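Side-chain contacts in ferrichrome ABC transporter substrate-binding protein (Staphylococcus pseudintermedius, PDB 5FLY), which probably binds ferrichrome-type iron siderophores outside the cell and passes them to an ABC transporter for uptake: residues I104-A109 with E118-I123; G37-L42 with D122-S127; N112-Q117 with K131-D136; V29-T34 with E75-L80; A7-L10 with G15-K18. One frame throughout, in Å; residues are numbered along the deposited sequence.

Contact 1 (I104-A109 with E118-I123); sequences IAFDYA and EAMGDI. With 7PG (2,5,8,11,14,17,20,23-octaoxapentacosan-25-ol), chain P.
In the sheet-and-helix lobe of this class III solute-binding fold, F106 and I104 on the edge strand 103-106 of the parallel sheet meet M120 and I123 on helix 113-124, the next long helix in the chain. The short segments run almost exactly antiparallel (178°), with their axes 13.0 Å apart, so the gap is crossed by long side chains rather than by backbone. I104 and I123 approach tip to tip, their CD1 methyls 3.9 Å apart. F106 comes from the strand against two helix residues. Its CZ lies 3.6 Å from M120 CE, which approaches the ring obliquely, while I123 CD1 sits at the ring edge, near its plane, 4.2 Å from CZ. Methionine suits this place because its chain, bent at both chi2 and chi3, can curl until the terminal methyl reaches the aromatic tip. The F106 ring is also steadied from its own strand: I104 CG2 lies over one face, 3.6 Å above the plane and offset toward the rim. No hydrogen bond crosses here, which fits a wholly apolar, buried interface. From strand 5-12, F8 packs on I104 and I123, and L10 on I104 and F106, while Y35 stacks on F106. Just past the strand, the chain turns into the ligand pocket at Y108, whose OH is hydrogen-bonded to N174 O. The polyether 7PG occupies this pocket, and its O6 lies over the centre of the Y108 ring, 3.7 Å above the plane and 3.8 Å from CD2.

Contact 2 (G37-L42 with D122-S127); sequences GGLKYL and DIVGKS
The ammonium of K126 gives a hydrogen bond to L42 O, with NZ to O at 2.8 Å and a C=O...donor angle of 160°, so the nitrogen arrives nearly along the C=O axis. Lysine suits the task: its chain is extended beyond CG, carrying the charge across to a carbonyl near the C-terminal end of helix 36-41, where a positive charge would probably be favourable. Beside this bond the contact is apolar, and V124 divides its two methyls between two leucines. CG1 meets L39 CD2 at 3.7 Å, and CG2 meets L42 CD1 at 4.0 Å. CG1 is anti to the carbonyl carbon (chi1 -63°), which puts CG2 in the crowded position between backbone N and carbonyl carbon, so that one branch serves L39 and the other L42. In the fold, this is where helix 113-124 ends and helix 127-152 begins. G125 leaves the helix with positive phi, a conformation that favours glycine, and K126 N probably bonds to G121 O, consistent with a Schellman motif. K126 then stands at the N-cap position of the next helix. L42 is buried further by Q117 and M120 on one helix and by V130 on the other.

Contact 3 (N112-Q117 with K131-D136); sequences NYLEQQ and KKWKAD
Q117 crosses the benzo end of W133 at about a right angle and finishes at a polar amide that finds its partner on another helix. CB lies 3.9 Å from W133 CZ3, and CG comes closer, to 3.8 Å, in an oblique approach. CG is anti to the backbone N (chi1 -176°), and the chain then bends at chi2, so the amide plane stands 65° from the indole and NE2 reaches G38 O, to which it donates a hydrogen bond. A glutamine fits here because its methylenes can meet an aromatic group while its head satisfies a buried backbone carbonyl. One turn earlier, L114 spreads its methyls over two residues: CD2 touches W133 CH2 at 3.9 Å, and CD1 meets K134 CE at 4.0 Å. The lysine is fully extended, lending its aliphatic length to the leucine while NZ forms a salt bridge with E118 OE2. The helix start is fixed by a capping box, in which N112 OD1 accepts from E115 N at 2.9 Å and E115 OE1 accepts from N112 N at 3.0 Å. Helices 113-124 and 127-152 form an antiparallel hairpin in which the axes of the short segments approach to 10.9 Å at 158°, with W133 wedged among Y41 of helix 36-41 and P262 and L265 of helix 262-278.

Contact 4 (V29-T34 with E75-L80); sequences VVMAPT and EKVASL
Both valines at the centre of this contact hold CG1 anti to the backbone N, V29 with chi1 169° and V77 with 176°, which turns their branched ends toward one another. M31 folds instead, bent at chi2 and chi3, so that its sulfur lies beside the same helix. The setting is a beta-alpha-beta crossover of the parallel sheet: the chain passes from strand 68-69 through helix 74-79 to strand 84-88, and the helix packs over strand 28-30 in the middle of that sheet. V29 CG1 meets V77 CG2 at 4.2 Å, the two side chains crossing obliquely. Its other branch, CG2, touches L80 CD1 at 4.0 Å, the leucine lying at about a right angle to the valine. M31 SD comes within 3.9 Å of V77 CG2, so one valine methyl is shared between strand and following loop. Beta-branched valine suits the strand, where its two methyls can serve V77 on the helix and L80 just after it without a long chain; V30 points elsewhere and packs on A36 and L39. The same apolar layer takes in V69, touched by M31, V77 and L80, and I85, touched by V77. Further along the loop, T34 belongs to the ligand pocket and its OG1 is hydrogen-bonded to Y88 OH. S79, small enough to fold its hydroxyl back on the backbone, donates from OG to K76 O at 2.7 Å.

Contact 5 (A7-L10 with G15-K18); sequences AFNL and GEEK
N9 and K18 lie side by side and point the same way, as expected of a non-hydrogen-bonded pair in an antiparallel beta hairpin. The lysine chain, bent at chi3 and chi4, runs alongside the amide so that CE and NZ both come to N9 OD1, NZ making a weak hydrogen bond at 3.2 Å. E16, from the same strand as K18, also reaches N9, passing at a slant with its OE1 3.8 Å from N9 CB and the carboxylate and amide planes nearly parallel, 16° apart. Polar and charged residues suit this outer face, and A7 is small enough to leave K18 CE 4.3 Å from its CB. The next pair, L10 with E17, is hydrogen-bonded and sends its side chains to the opposite face; L10 is buried, which suits an apolar chain, and E17 exposed, which suits a charged one. L10 N donates to E17 O and E17 N to L10 O, each at 2.8 Å, the second nearly straight at 171°. The hairpin lies against the main lobe through F8 and L10: L10 packs on I104 and F106 of strand 103-106, and F8 on I104 and on A119 and I123 of helix 113-124.

In the fold
Helix 113-124 is the common element of contacts 1, 2 and 3, whose centres lie 10 to 12 Å apart. From its start to its end it meets in turn helix 127-152, the edge strand 103-106 and the segment 37-42. Contact 5, earliest in the chain, lies 10 Å from contact 1 and packs the N-terminal hairpin on the sheet and helix. Contact 4 belongs to the same parallel sheet as contact 1, 16 Å away, and is 25 Å from contact 3. In sequence, contacts 2 and 4 alternate, as do 1 and 3, and 2 and 3, so segments distant in the chain come together in one lobe. Y108 and T34, from contacts 1 and 4, touch each other in the ligand pocket, while helix 127-152 leads on toward the second, mixed sheet.

Contact 1 (I104-A109 with E118-I123)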
# COMPACT_ATOMS: atom_id res chain seq x y z
N ILE A 104 -18.13 -3.30 5.03
CA ILE A 104 -17.43 -3.64 3.79
C ILE A 104 -16.10 -4.29 4.14
O ILE A 104 -15.18 -3.64 4.65
CB ILE A 104 -17.16 -2.42 2.89
CG1 ILE A 104 -18.46 -1.64 2.64
CG2 ILE A 104 -16.61 -2.85 1.57
CD1 ILE A 104 -18.22 -0.29 2.07
N ALA A 105 -16.03 -5.59 3.87
CA ALA A 105 -14.84 -6.38 4.11
C ALA A 105 -14.14 -6.61 2.78
O ALA A 105 -14.41 -7.55 2.03
CB ALA A 105 -15.20 -7.67 4.77
N PHE A 106 -13.24 -5.69 2.47
CA PHE A 106 -12.56 -5.70 1.19
C PHE A 106 -11.68 -6.92 0.97
O PHE A 106 -10.88 -7.30 1.83
CB PHE A 106 -11.68 -4.46 1.06
CG PHE A 106 -12.44 -3.22 0.66
CD1 PHE A 106 -12.74 -2.97 -0.66
CD2 PHE A 106 -12.82 -2.29 1.62
CE1 PHE A 106 -13.44 -1.83 -1.03
CE2 PHE A 106 -13.49 -1.15 1.27
CZ PHE A 106 -13.82 -0.92 -0.06
N ASP A 107 -11.83 -7.48 -0.22
CA ASP A 107 -10.86 -8.42 -0.80
C ASP A 107 -9.81 -7.51 -1.46
O ASP A 107 -9.98 -7.06 -2.59
CB ASP A 107 -11.53 -9.37 -1.81
CG ASP A 107 -10.63 -10.53 -2.28
OD1 ASP A 107 -9.39 -10.55 -2.15
OD2 ASP A 107 -11.21 -11.46 -2.85
N TYR A 108 -8.78 -7.19 -0.68
CA TYR A 108 -7.78 -6.19 -1.06
C TYR A 108 -7.32 -6.31 -2.52
O TYR A 108 -7.31 -5.33 -3.27
CB TYR A 108 -6.57 -6.29 -0.14
CG TYR A 108 -5.41 -5.50 -0.68
CD1 TYR A 108 -5.41 -4.12 -0.59
CD2 TYR A 108 -4.35 -6.12 -1.34
CE1 TYR A 108 -4.38 -3.37 -1.11
CE2 TYR A 108 -3.31 -5.38 -1.87
CZ TYR A 108 -3.34 -4.01 -1.75
OH TYR A 108 -2.32 -3.24 -2.26
N ALA A 109 -6.96 -7.53 -2.92
CA ALA A 109 -6.32 -7.74 -4.21
C ALA A 109 -7.21 -7.47 -5.42
O ALA A 109 -6.72 -7.42 -6.55
CB ALA A 109 -5.77 -9.16 -4.28
N GLU A 118 -10.68 5.31 -5.90
CA GLU A 118 -11.99 5.55 -6.51
C GLU A 118 -13.11 4.92 -5.70
O GLU A 118 -14.19 5.51 -5.57
CB GLU A 118 -12.00 5.04 -7.95
CG GLU A 118 -11.07 5.86 -8.83
CD GLU A 118 -10.90 5.33 -10.24
OE1 GLU A 118 -11.05 4.10 -10.45
OE2 GLU A 118 -10.61 6.15 -11.14
N ALA A 119 -12.88 3.74 -5.15
CA ALA A 119 -13.85 3.12 -4.25
C ALA A 119 -14.07 3.97 -2.99
O ALA A 119 -15.20 4.10 -2.52
CB ALA A 119 -13.40 1.73 -3.86
N MET A 120 -13.01 4.55 -2.44
CA MET A 120 -13.15 5.41 -1.28
C MET A 120 -13.99 6.62 -1.63
O MET A 120 -14.86 7.01 -0.86
CB MET A 120 -11.78 5.85 -0.73
CG MET A 120 -10.86 4.68 -0.36
SD MET A 120 -11.50 3.54 0.87
CE MET A 120 -12.10 2.22 -0.20
N GLY A 121 -13.76 7.19 -2.81
CA GLY A 121 -14.61 8.26 -3.31
C GLY A 121 -16.08 7.87 -3.42
O GLY A 121 -16.99 8.66 -3.11
N ASP A 122 -16.33 6.65 -3.88
CA ASP A 122 -17.70 6.17 -4.01
C ASP A 122 -18.38 6.05 -2.65
O ASP A 122 -19.55 6.42 -2.51
CB ASP A 122 -17.73 4.82 -4.74
CG ASP A 122 -17.32 4.93 -6.21
OD1 ASP A 122 -17.43 6.05 -6.78
OD2 ASP A 122 -16.90 3.90 -6.80
N ILE A 123 -17.66 5.56 -1.65
CA ILE A 123 -18.21 5.40 -0.32
C ILE A 123 -18.69 6.71 0.26
O ILE A 123 -19.79 6.78 0.80
CB ILE A 123 -17.16 4.76 0.63
CG1 ILE A 123 -17.00 3.28 0.27
CG2 ILE A 123 -17.57 4.88 2.09
CD1 ILE A 123 -15.82 2.59 0.90
C2 7PG P . 1.70 -4.06 7.49
O1 7PG P . 2.94 -4.25 8.13
C3 7PG P . 3.81 -5.08 7.41
C4 7PG P . 3.80 -6.48 8.01
O2 7PG P . 4.91 -7.23 7.57
C5 7PG P . 5.05 -7.28 6.18
C6 7PG P . 5.57 -8.64 5.73
O3 7PG P . 5.01 -8.96 4.48
C7 7PG P . 3.76 -9.58 4.51
C8 7PG P . 3.15 -9.56 3.10
O4 7PG P . 1.84 -10.05 3.07
C9 7PG P . 0.94 -9.35 3.87
C10 7PG P . -0.50 -9.40 3.37
O5 7PG P . -1.10 -8.18 3.76
C11 7PG P . -2.32 -7.83 3.16
C12 7PG P . -2.51 -6.32 3.27
O6 7PG P . -2.59 -5.74 1.99
C13 7PG P . -1.43 -5.15 1.47
C14 7PG P . -1.10 -3.87 2.24
O7 7PG P . -0.73 -2.88 1.32
C15 7PG P . -1.00 -1.57 1.73

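Contact 2 (G37-L42 with D122-S127)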
# COMPACT_ATOMS: atom_id res chain seq x y z
N GLY A 37 -5.87 5.97 5.06
CA GLY A 37 -5.31 7.19 4.49
C GLY A 37 -6.20 7.77 3.41
O GLY A 37 -6.37 8.99 3.32
N GLY A 38 -6.76 6.90 2.58
CA GLY A 38 -7.58 7.36 1.46
C GLY A 38 -8.87 8.03 1.89
O GLY A 38 -9.32 9.02 1.30
N LEU A 39 -9.51 7.47 2.91
CA LEU A 39 -10.73 8.06 3.42
C LEU A 39 -10.44 9.38 4.15
O LEU A 39 -11.20 10.33 4.03
CB LEU A 39 -11.44 7.07 4.33
CG LEU A 39 -12.15 5.94 3.59
CD1 LEU A 39 -12.46 4.79 4.57
CD2 LEU A 39 -13.43 6.46 2.92
N LYS A 40 -9.34 9.43 4.89
CA LYS A 40 -8.91 10.66 5.58
C LYS A 40 -8.60 11.77 4.55
O LYS A 40 -8.95 12.94 4.73
CB LYS A 40 -7.69 10.37 6.44
CG LYS A 40 -6.95 11.59 6.98
CD LYS A 40 -7.80 12.46 7.85
CE LYS A 40 -7.05 13.75 8.26
NZ LYS A 40 -7.93 14.68 9.04
N TYR A 41 -7.96 11.38 3.46
CA TYR A 41 -7.59 12.33 2.41
C TYR A 41 -8.83 12.99 1.83
O TYR A 41 -8.80 14.14 1.39
CB TYR A 41 -6.80 11.60 1.32
CG TYR A 41 -6.07 12.49 0.36
CD1 TYR A 41 -4.81 13.00 0.67
CD2 TYR A 41 -6.61 12.81 -0.88
CE1 TYR A 41 -4.14 13.81 -0.21
CE2 TYR A 41 -5.93 13.61 -1.78
CZ TYR A 41 -4.70 14.11 -1.43
OH TYR A 41 -4.00 14.90 -2.32
N LEU A 42 -9.93 12.24 1.86
CA LEU A 42 -11.23 12.71 1.38
C LEU A 42 -12.10 13.32 2.49
O LEU A 42 -13.28 13.61 2.25
CB LEU A 42 -11.98 11.55 0.71
CG LEU A 42 -11.39 11.03 -0.61
CD1 LEU A 42 -12.11 9.76 -1.02
CD2 LEU A 42 -11.50 12.08 -1.72
N ASP A 122 -16.33 6.65 -3.88
CA ASP A 122 -17.70 6.17 -4.01
C ASP A 122 -18.38 6.05 -2.65
O ASP A 122 -19.55 6.42 -2.51
CB ASP A 122 -17.73 4.82 -4.74
CG ASP A 122 -17.32 4.93 -6.21
OD1 ASP A 122 -17.43 6.05 -6.78
OD2 ASP A 122 -16.90 3.90 -6.80
N ILE A 123 -17.66 5.56 -1.65
CA ILE A 123 -18.21 5.40 -0.32
C ILE A 123 -18.69 6.71 0.26
O ILE A 123 -19.79 6.78 0.80
CB ILE A 123 -17.16 4.76 0.63
CG1 ILE A 123 -17.00 3.28 0.27
CG2 ILE A 123 -17.57 4.88 2.09
CD1 ILE A 123 -15.82 2.59 0.90
N VAL A 124 -17.87 7.76 0.14
CA VAL A 124 -18.17 9.03 0.82
C VAL A 124 -18.80 10.06 -0.10
O VAL A 124 -19.09 11.18 0.33
CB VAL A 124 -16.91 9.66 1.44
CG1 VAL A 124 -16.34 8.74 2.53
CG2 VAL A 124 -15.88 10.01 0.38
N GLY A 125 -19.03 9.69 -1.36
CA GLY A 125 -19.68 10.57 -2.31
C GLY A 125 -18.80 11.72 -2.77
O GLY A 125 -19.26 12.85 -2.92
N LYS A 126 -17.51 11.43 -2.96
CA LYS A 126 -16.56 12.44 -3.45
C LYS A 126 -15.78 11.93 -4.66
O LYS A 126 -14.56 12.08 -4.76
CB LYS A 126 -15.63 12.87 -2.31
CG LYS A 126 -16.36 13.67 -1.23
CD LYS A 126 -15.52 14.02 -0.03
CE LYS A 126 -16.40 14.68 1.05
NZ LYS A 126 -15.69 14.96 2.31
N SER A 127 -16.50 11.37 -5.62
CA SER A 127 -15.85 10.88 -6.83
C SER A 127 -15.18 12.03 -7.61
O SER A 127 -14.15 11.81 -8.24
CB SER A 127 -16.86 10.15 -7.72
OG SER A 127 -17.26 8.92 -7.11

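Contact 3 (N112-Q117 with K131-D136)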
# COMPACT_ATOMS: atom_id res chain seq x y z
N ASN A 112 -6.69 -2.33 -7.86
CA ASN A 112 -5.38 -1.69 -7.93
C ASN A 112 -5.49 -0.38 -7.16
O ASN A 112 -6.58 0.02 -6.75
CB ASN A 112 -4.89 -1.50 -9.38
CG ASN A 112 -5.65 -0.43 -10.16
OD1 ASN A 112 -5.95 0.66 -9.67
ND2 ASN A 112 -5.95 -0.73 -11.42
N TYR A 113 -4.36 0.28 -6.94
CA TYR A 113 -4.30 1.37 -5.99
C TYR A 113 -5.13 2.59 -6.40
O TYR A 113 -5.60 3.32 -5.54
CB TYR A 113 -2.84 1.76 -5.75
CG TYR A 113 -2.16 2.58 -6.81
CD1 TYR A 113 -1.84 2.04 -8.06
CD2 TYR A 113 -1.76 3.87 -6.53
CE1 TYR A 113 -1.20 2.81 -9.02
CE2 TYR A 113 -1.12 4.63 -7.47
CZ TYR A 113 -0.83 4.10 -8.70
OH TYR A 113 -0.17 4.91 -9.61
N LEU A 114 -5.31 2.79 -7.70
CA LEU A 114 -6.14 3.90 -8.18
C LEU A 114 -7.63 3.55 -8.07
O LEU A 114 -8.43 4.36 -7.59
CB LEU A 114 -5.77 4.25 -9.63
CG LEU A 114 -4.33 4.73 -9.83
CD1 LEU A 114 -4.02 5.02 -11.30
CD2 LEU A 114 -4.03 5.96 -9.02
N GLU A 115 -8.00 2.35 -8.50
CA GLU A 115 -9.36 1.82 -8.31
C GLU A 115 -9.75 1.84 -6.84
O GLU A 115 -10.90 2.07 -6.48
CB GLU A 115 -9.45 0.38 -8.85
CG GLU A 115 -9.18 0.26 -10.35
CD GLU A 115 -9.10 -1.19 -10.83
OE1 GLU A 115 -8.84 -2.10 -10.00
OE2 GLU A 115 -9.29 -1.41 -12.05
N GLN A 116 -8.79 1.57 -5.98
CA GLN A 116 -9.03 1.58 -4.54
C GLN A 116 -9.47 2.97 -4.06
O GLN A 116 -10.44 3.11 -3.32
CB GLN A 116 -7.76 1.12 -3.82
CG GLN A 116 -7.83 1.09 -2.30
CD GLN A 116 -6.51 0.65 -1.73
OE1 GLN A 116 -6.17 -0.53 -1.78
NE2 GLN A 116 -5.72 1.60 -1.23
N GLN A 117 -8.78 4.01 -4.51
CA GLN A 117 -9.10 5.35 -4.06
C GLN A 117 -10.43 5.78 -4.68
O GLN A 117 -11.23 6.47 -4.06
CB GLN A 117 -7.97 6.31 -4.39
CG GLN A 117 -8.17 7.73 -3.85
CD GLN A 117 -8.32 7.82 -2.33
OE1 GLN A 117 -8.14 6.85 -1.61
NE2 GLN A 117 -8.67 9.01 -1.84
N LYS A 131 -11.25 12.09 -8.92
CA LYS A 131 -10.93 12.34 -10.32
C LYS A 131 -9.84 13.39 -10.47
O LYS A 131 -8.92 13.21 -11.29
CB LYS A 131 -12.19 12.79 -11.08
CG LYS A 131 -13.15 11.66 -11.43
CD LYS A 131 -14.28 12.14 -12.35
CE LYS A 131 -13.78 12.50 -13.77
NZ LYS A 131 -13.20 11.32 -14.53
N LYS A 132 -9.94 14.49 -9.71
CA LYS A 132 -8.95 15.58 -9.73
C LYS A 132 -7.61 15.09 -9.18
O LYS A 132 -6.56 15.30 -9.80
CB LYS A 132 -9.45 16.79 -8.93
CG LYS A 132 -8.42 17.91 -8.77
CD LYS A 132 -8.93 19.07 -7.91
CE LYS A 132 -7.85 20.14 -7.75
NZ LYS A 132 -8.37 21.38 -7.09
N TRP A 133 -7.64 14.43 -8.03
CA TRP A 133 -6.44 13.84 -7.45
C TRP A 133 -5.76 12.88 -8.43
O TRP A 133 -4.54 12.92 -8.63
CB TRP A 133 -6.78 13.10 -6.16
CG TRP A 133 -5.63 12.28 -5.71
CD1 TRP A 133 -4.54 12.73 -5.03
CD2 TRP A 133 -5.42 10.87 -5.92
NE1 TRP A 133 -3.66 11.69 -4.81
CE2 TRP A 133 -4.19 10.54 -5.34
CE3 TRP A 133 -6.17 9.86 -6.53
CZ2 TRP A 133 -3.67 9.24 -5.36
CZ3 TRP A 133 -5.66 8.57 -6.56
CH2 TRP A 133 -4.42 8.27 -5.96
N LYS A 134 -6.54 12.00 -9.03
CA LYS A 134 -6.00 11.03 -9.99
C LYS A 134 -5.32 11.70 -11.19
O LYS A 134 -4.24 11.30 -11.61
CB LYS A 134 -7.12 10.12 -10.47
CG LYS A 134 -6.66 8.97 -11.30
CD LYS A 134 -7.83 8.14 -11.78
CE LYS A 134 -7.36 6.93 -12.55
NZ LYS A 134 -8.51 6.23 -13.13
N ALA A 135 -5.97 12.72 -11.75
CA ALA A 135 -5.41 13.42 -12.90
C ALA A 135 -4.10 14.10 -12.53
O ALA A 135 -3.15 14.06 -13.31
CB ALA A 135 -6.40 14.43 -13.43
N ASP A 136 -4.05 14.71 -11.35
CA ASP A 136 -2.84 15.37 -10.89
C ASP A 136 -1.72 14.36 -10.68
O ASP A 136 -0.56 14.59 -11.06
CB ASP A 136 -3.08 16.14 -9.59
CG ASP A 136 -4.02 17.32 -9.75
OD1 ASP A 136 -4.20 17.81 -10.88
OD2 ASP A 136 -4.57 17.77 -8.73

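Contact 4 (V29-T34 with E75-L80)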
# COMPACT_ATOMS: atom_id res chain seq x y z
N VAL A 29 -15.84 3.46 11.07
CA VAL A 29 -14.70 2.85 11.76
C VAL A 29 -13.92 2.09 10.72
O VAL A 29 -14.46 1.21 10.06
CB VAL A 29 -15.16 1.93 12.90
CG1 VAL A 29 -13.98 1.09 13.43
CG2 VAL A 29 -15.81 2.77 14.00
N VAL A 30 -12.66 2.47 10.54
CA VAL A 30 -11.81 1.83 9.54
C VAL A 30 -10.83 0.87 10.24
O VAL A 30 -9.82 1.29 10.80
CB VAL A 30 -11.03 2.88 8.71
CG1 VAL A 30 -10.23 2.21 7.60
CG2 VAL A 30 -11.99 3.92 8.14
N MET A 31 -11.16 -0.42 10.21
CA MET A 31 -10.32 -1.45 10.84
C MET A 31 -9.19 -1.92 9.93
O MET A 31 -8.21 -2.49 10.41
CB MET A 31 -11.16 -2.64 11.26
CG MET A 31 -12.10 -2.36 12.41
SD MET A 31 -11.29 -1.58 13.84
CE MET A 31 -9.98 -2.74 14.19
N ALA A 32 -9.35 -1.73 8.62
CA ALA A 32 -8.32 -2.11 7.66
C ALA A 32 -7.45 -0.88 7.34
O ALA A 32 -7.91 0.04 6.65
CB ALA A 32 -8.96 -2.67 6.41
N PRO A 33 -6.20 -0.86 7.81
CA PRO A 33 -5.41 0.37 7.65
C PRO A 33 -5.12 0.75 6.21
O PRO A 33 -4.85 1.92 5.94
CB PRO A 33 -4.11 0.05 8.40
CG PRO A 33 -4.05 -1.44 8.52
CD PRO A 33 -5.49 -1.87 8.61
N THR A 34 -5.16 -0.22 5.30
CA THR A 34 -5.02 0.07 3.88
C THR A 34 -5.93 1.20 3.40
O THR A 34 -5.51 2.00 2.57
CB THR A 34 -5.30 -1.21 3.06
OG1 THR A 34 -4.30 -2.19 3.39
CG2 THR A 34 -5.30 -0.94 1.57
N GLU A 75 -15.76 -4.99 20.72
CA GLU A 75 -16.53 -4.21 21.68
C GLU A 75 -16.16 -2.72 21.57
O GLU A 75 -17.03 -1.87 21.75
CB GLU A 75 -16.34 -4.75 23.10
CG GLU A 75 -17.02 -6.09 23.24
CD GLU A 75 -17.18 -6.54 24.67
OE1 GLU A 75 -17.63 -5.74 25.50
OE2 GLU A 75 -16.87 -7.72 24.95
N LYS A 76 -14.90 -2.41 21.24
CA LYS A 76 -14.53 -1.03 20.97
C LYS A 76 -15.27 -0.51 19.75
O LYS A 76 -15.81 0.60 19.78
CB LYS A 76 -13.02 -0.86 20.78
CG LYS A 76 -12.57 0.59 20.48
CD LYS A 76 -12.89 1.58 21.58
CE LYS A 76 -12.43 2.99 21.15
NZ LYS A 76 -12.63 4.01 22.24
N VAL A 77 -15.32 -1.31 18.68
CA VAL A 77 -16.02 -0.89 17.47
C VAL A 77 -17.47 -0.57 17.84
O VAL A 77 -17.99 0.51 17.53
CB VAL A 77 -15.94 -1.96 16.34
CG1 VAL A 77 -16.76 -1.54 15.13
CG2 VAL A 77 -14.50 -2.21 15.93
N ALA A 78 -18.12 -1.48 18.57
CA ALA A 78 -19.51 -1.29 18.94
C ALA A 78 -19.68 -0.01 19.76
O ALA A 78 -20.63 0.74 19.55
CB ALA A 78 -20.02 -2.51 19.70
N SER A 79 -18.76 0.25 20.68
CA SER A 79 -18.88 1.42 21.56
C SER A 79 -18.83 2.74 20.79
O SER A 79 -19.27 3.76 21.30
CB SER A 79 -17.78 1.42 22.62
OG SER A 79 -16.54 1.82 22.09
N LEU A 80 -18.30 2.71 19.57
CA LEU A 80 -18.19 3.93 18.77
C LEU A 80 -19.46 4.19 17.95
O LEU A 80 -19.55 5.19 17.25
CB LEU A 80 -16.96 3.85 17.85
CG LEU A 80 -15.60 4.00 18.54
CD1 LEU A 80 -14.44 3.65 17.60
CD2 LEU A 80 -15.43 5.41 19.15

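Contact 5 (A7-L10 with G15-K18)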
# COMPACT_ATOMS: atom_id res chain seq x y z
N ALA A 7 -26.27 1.48 -2.55
CA ALA A 7 -25.56 0.22 -2.73
C ALA A 7 -24.12 0.50 -3.11
O ALA A 7 -23.85 1.19 -4.10
CB ALA A 7 -26.25 -0.62 -3.79
N PHE A 8 -23.19 -0.02 -2.31
CA PHE A 8 -21.78 -0.04 -2.68
C PHE A 8 -21.50 -1.37 -3.37
O PHE A 8 -21.79 -2.41 -2.82
CB PHE A 8 -20.89 0.14 -1.47
CG PHE A 8 -19.45 0.04 -1.80
CD1 PHE A 8 -18.80 1.12 -2.36
CD2 PHE A 8 -18.74 -1.13 -1.59
CE1 PHE A 8 -17.47 1.05 -2.69
CE2 PHE A 8 -17.42 -1.22 -1.93
CZ PHE A 8 -16.77 -0.12 -2.47
N ASN A 9 -20.96 -1.31 -4.58
CA ASN A 9 -20.71 -2.52 -5.35
C ASN A 9 -19.30 -3.04 -5.12
O ASN A 9 -18.35 -2.60 -5.75
CB ASN A 9 -20.94 -2.22 -6.83
CG ASN A 9 -22.35 -1.74 -7.09
OD1 ASN A 9 -23.32 -2.33 -6.62
ND2 ASN A 9 -22.47 -0.63 -7.82
N LEU A 10 -19.18 -3.99 -4.19
CA LEU A 10 -17.89 -4.54 -3.82
C LEU A 10 -17.45 -5.64 -4.79
O LEU A 10 -18.19 -6.57 -5.04
CB LEU A 10 -17.96 -5.11 -2.40
CG LEU A 10 -16.71 -5.78 -1.83
CD1 LEU A 10 -15.58 -4.77 -1.68
CD2 LEU A 10 -17.02 -6.44 -0.50
N GLY A 15 -17.83 -12.14 -7.86
CA GLY A 15 -18.23 -11.10 -8.79
C GLY A 15 -18.41 -9.75 -8.11
O GLY A 15 -17.43 -9.13 -7.67
N GLU A 16 -19.65 -9.29 -8.04
CA GLU A 16 -19.99 -8.05 -7.37
C GLU A 16 -21.00 -8.34 -6.28
O GLU A 16 -22.00 -9.03 -6.51
CB GLU A 16 -20.54 -7.03 -8.35
CG GLU A 16 -19.46 -6.42 -9.23
CD GLU A 16 -19.89 -5.13 -9.89
OE1 GLU A 16 -21.05 -4.71 -9.70
OE2 GLU A 16 -19.05 -4.53 -10.60
N GLU A 17 -20.70 -7.85 -5.09
CA GLU A 17 -21.57 -7.99 -3.94
C GLU A 17 -22.10 -6.61 -3.61
O GLU A 17 -21.32 -5.69 -3.39
CB GLU A 17 -20.82 -8.58 -2.76
CG GLU A 17 -21.64 -8.62 -1.48
CD GLU A 17 -20.97 -9.40 -0.37
OE1 GLU A 17 -19.91 -10.01 -0.61
OE2 GLU A 17 -21.53 -9.40 0.76
N LYS A 18 -23.42 -6.47 -3.61
CA LYS A 18 -24.05 -5.20 -3.29
C LYS A 18 -24.22 -5.10 -1.80
O LYS A 18 -24.82 -5.96 -1.17
CB LYS A 18 -25.40 -5.05 -3.99
CG LYS A 18 -25.28 -4.80 -5.47
CD LYS A 18 -26.60 -4.31 -6.05
CE LYS A 18 -26.36 -3.32 -7.18
NZ LYS A 18 -25.57 -3.93 -8.29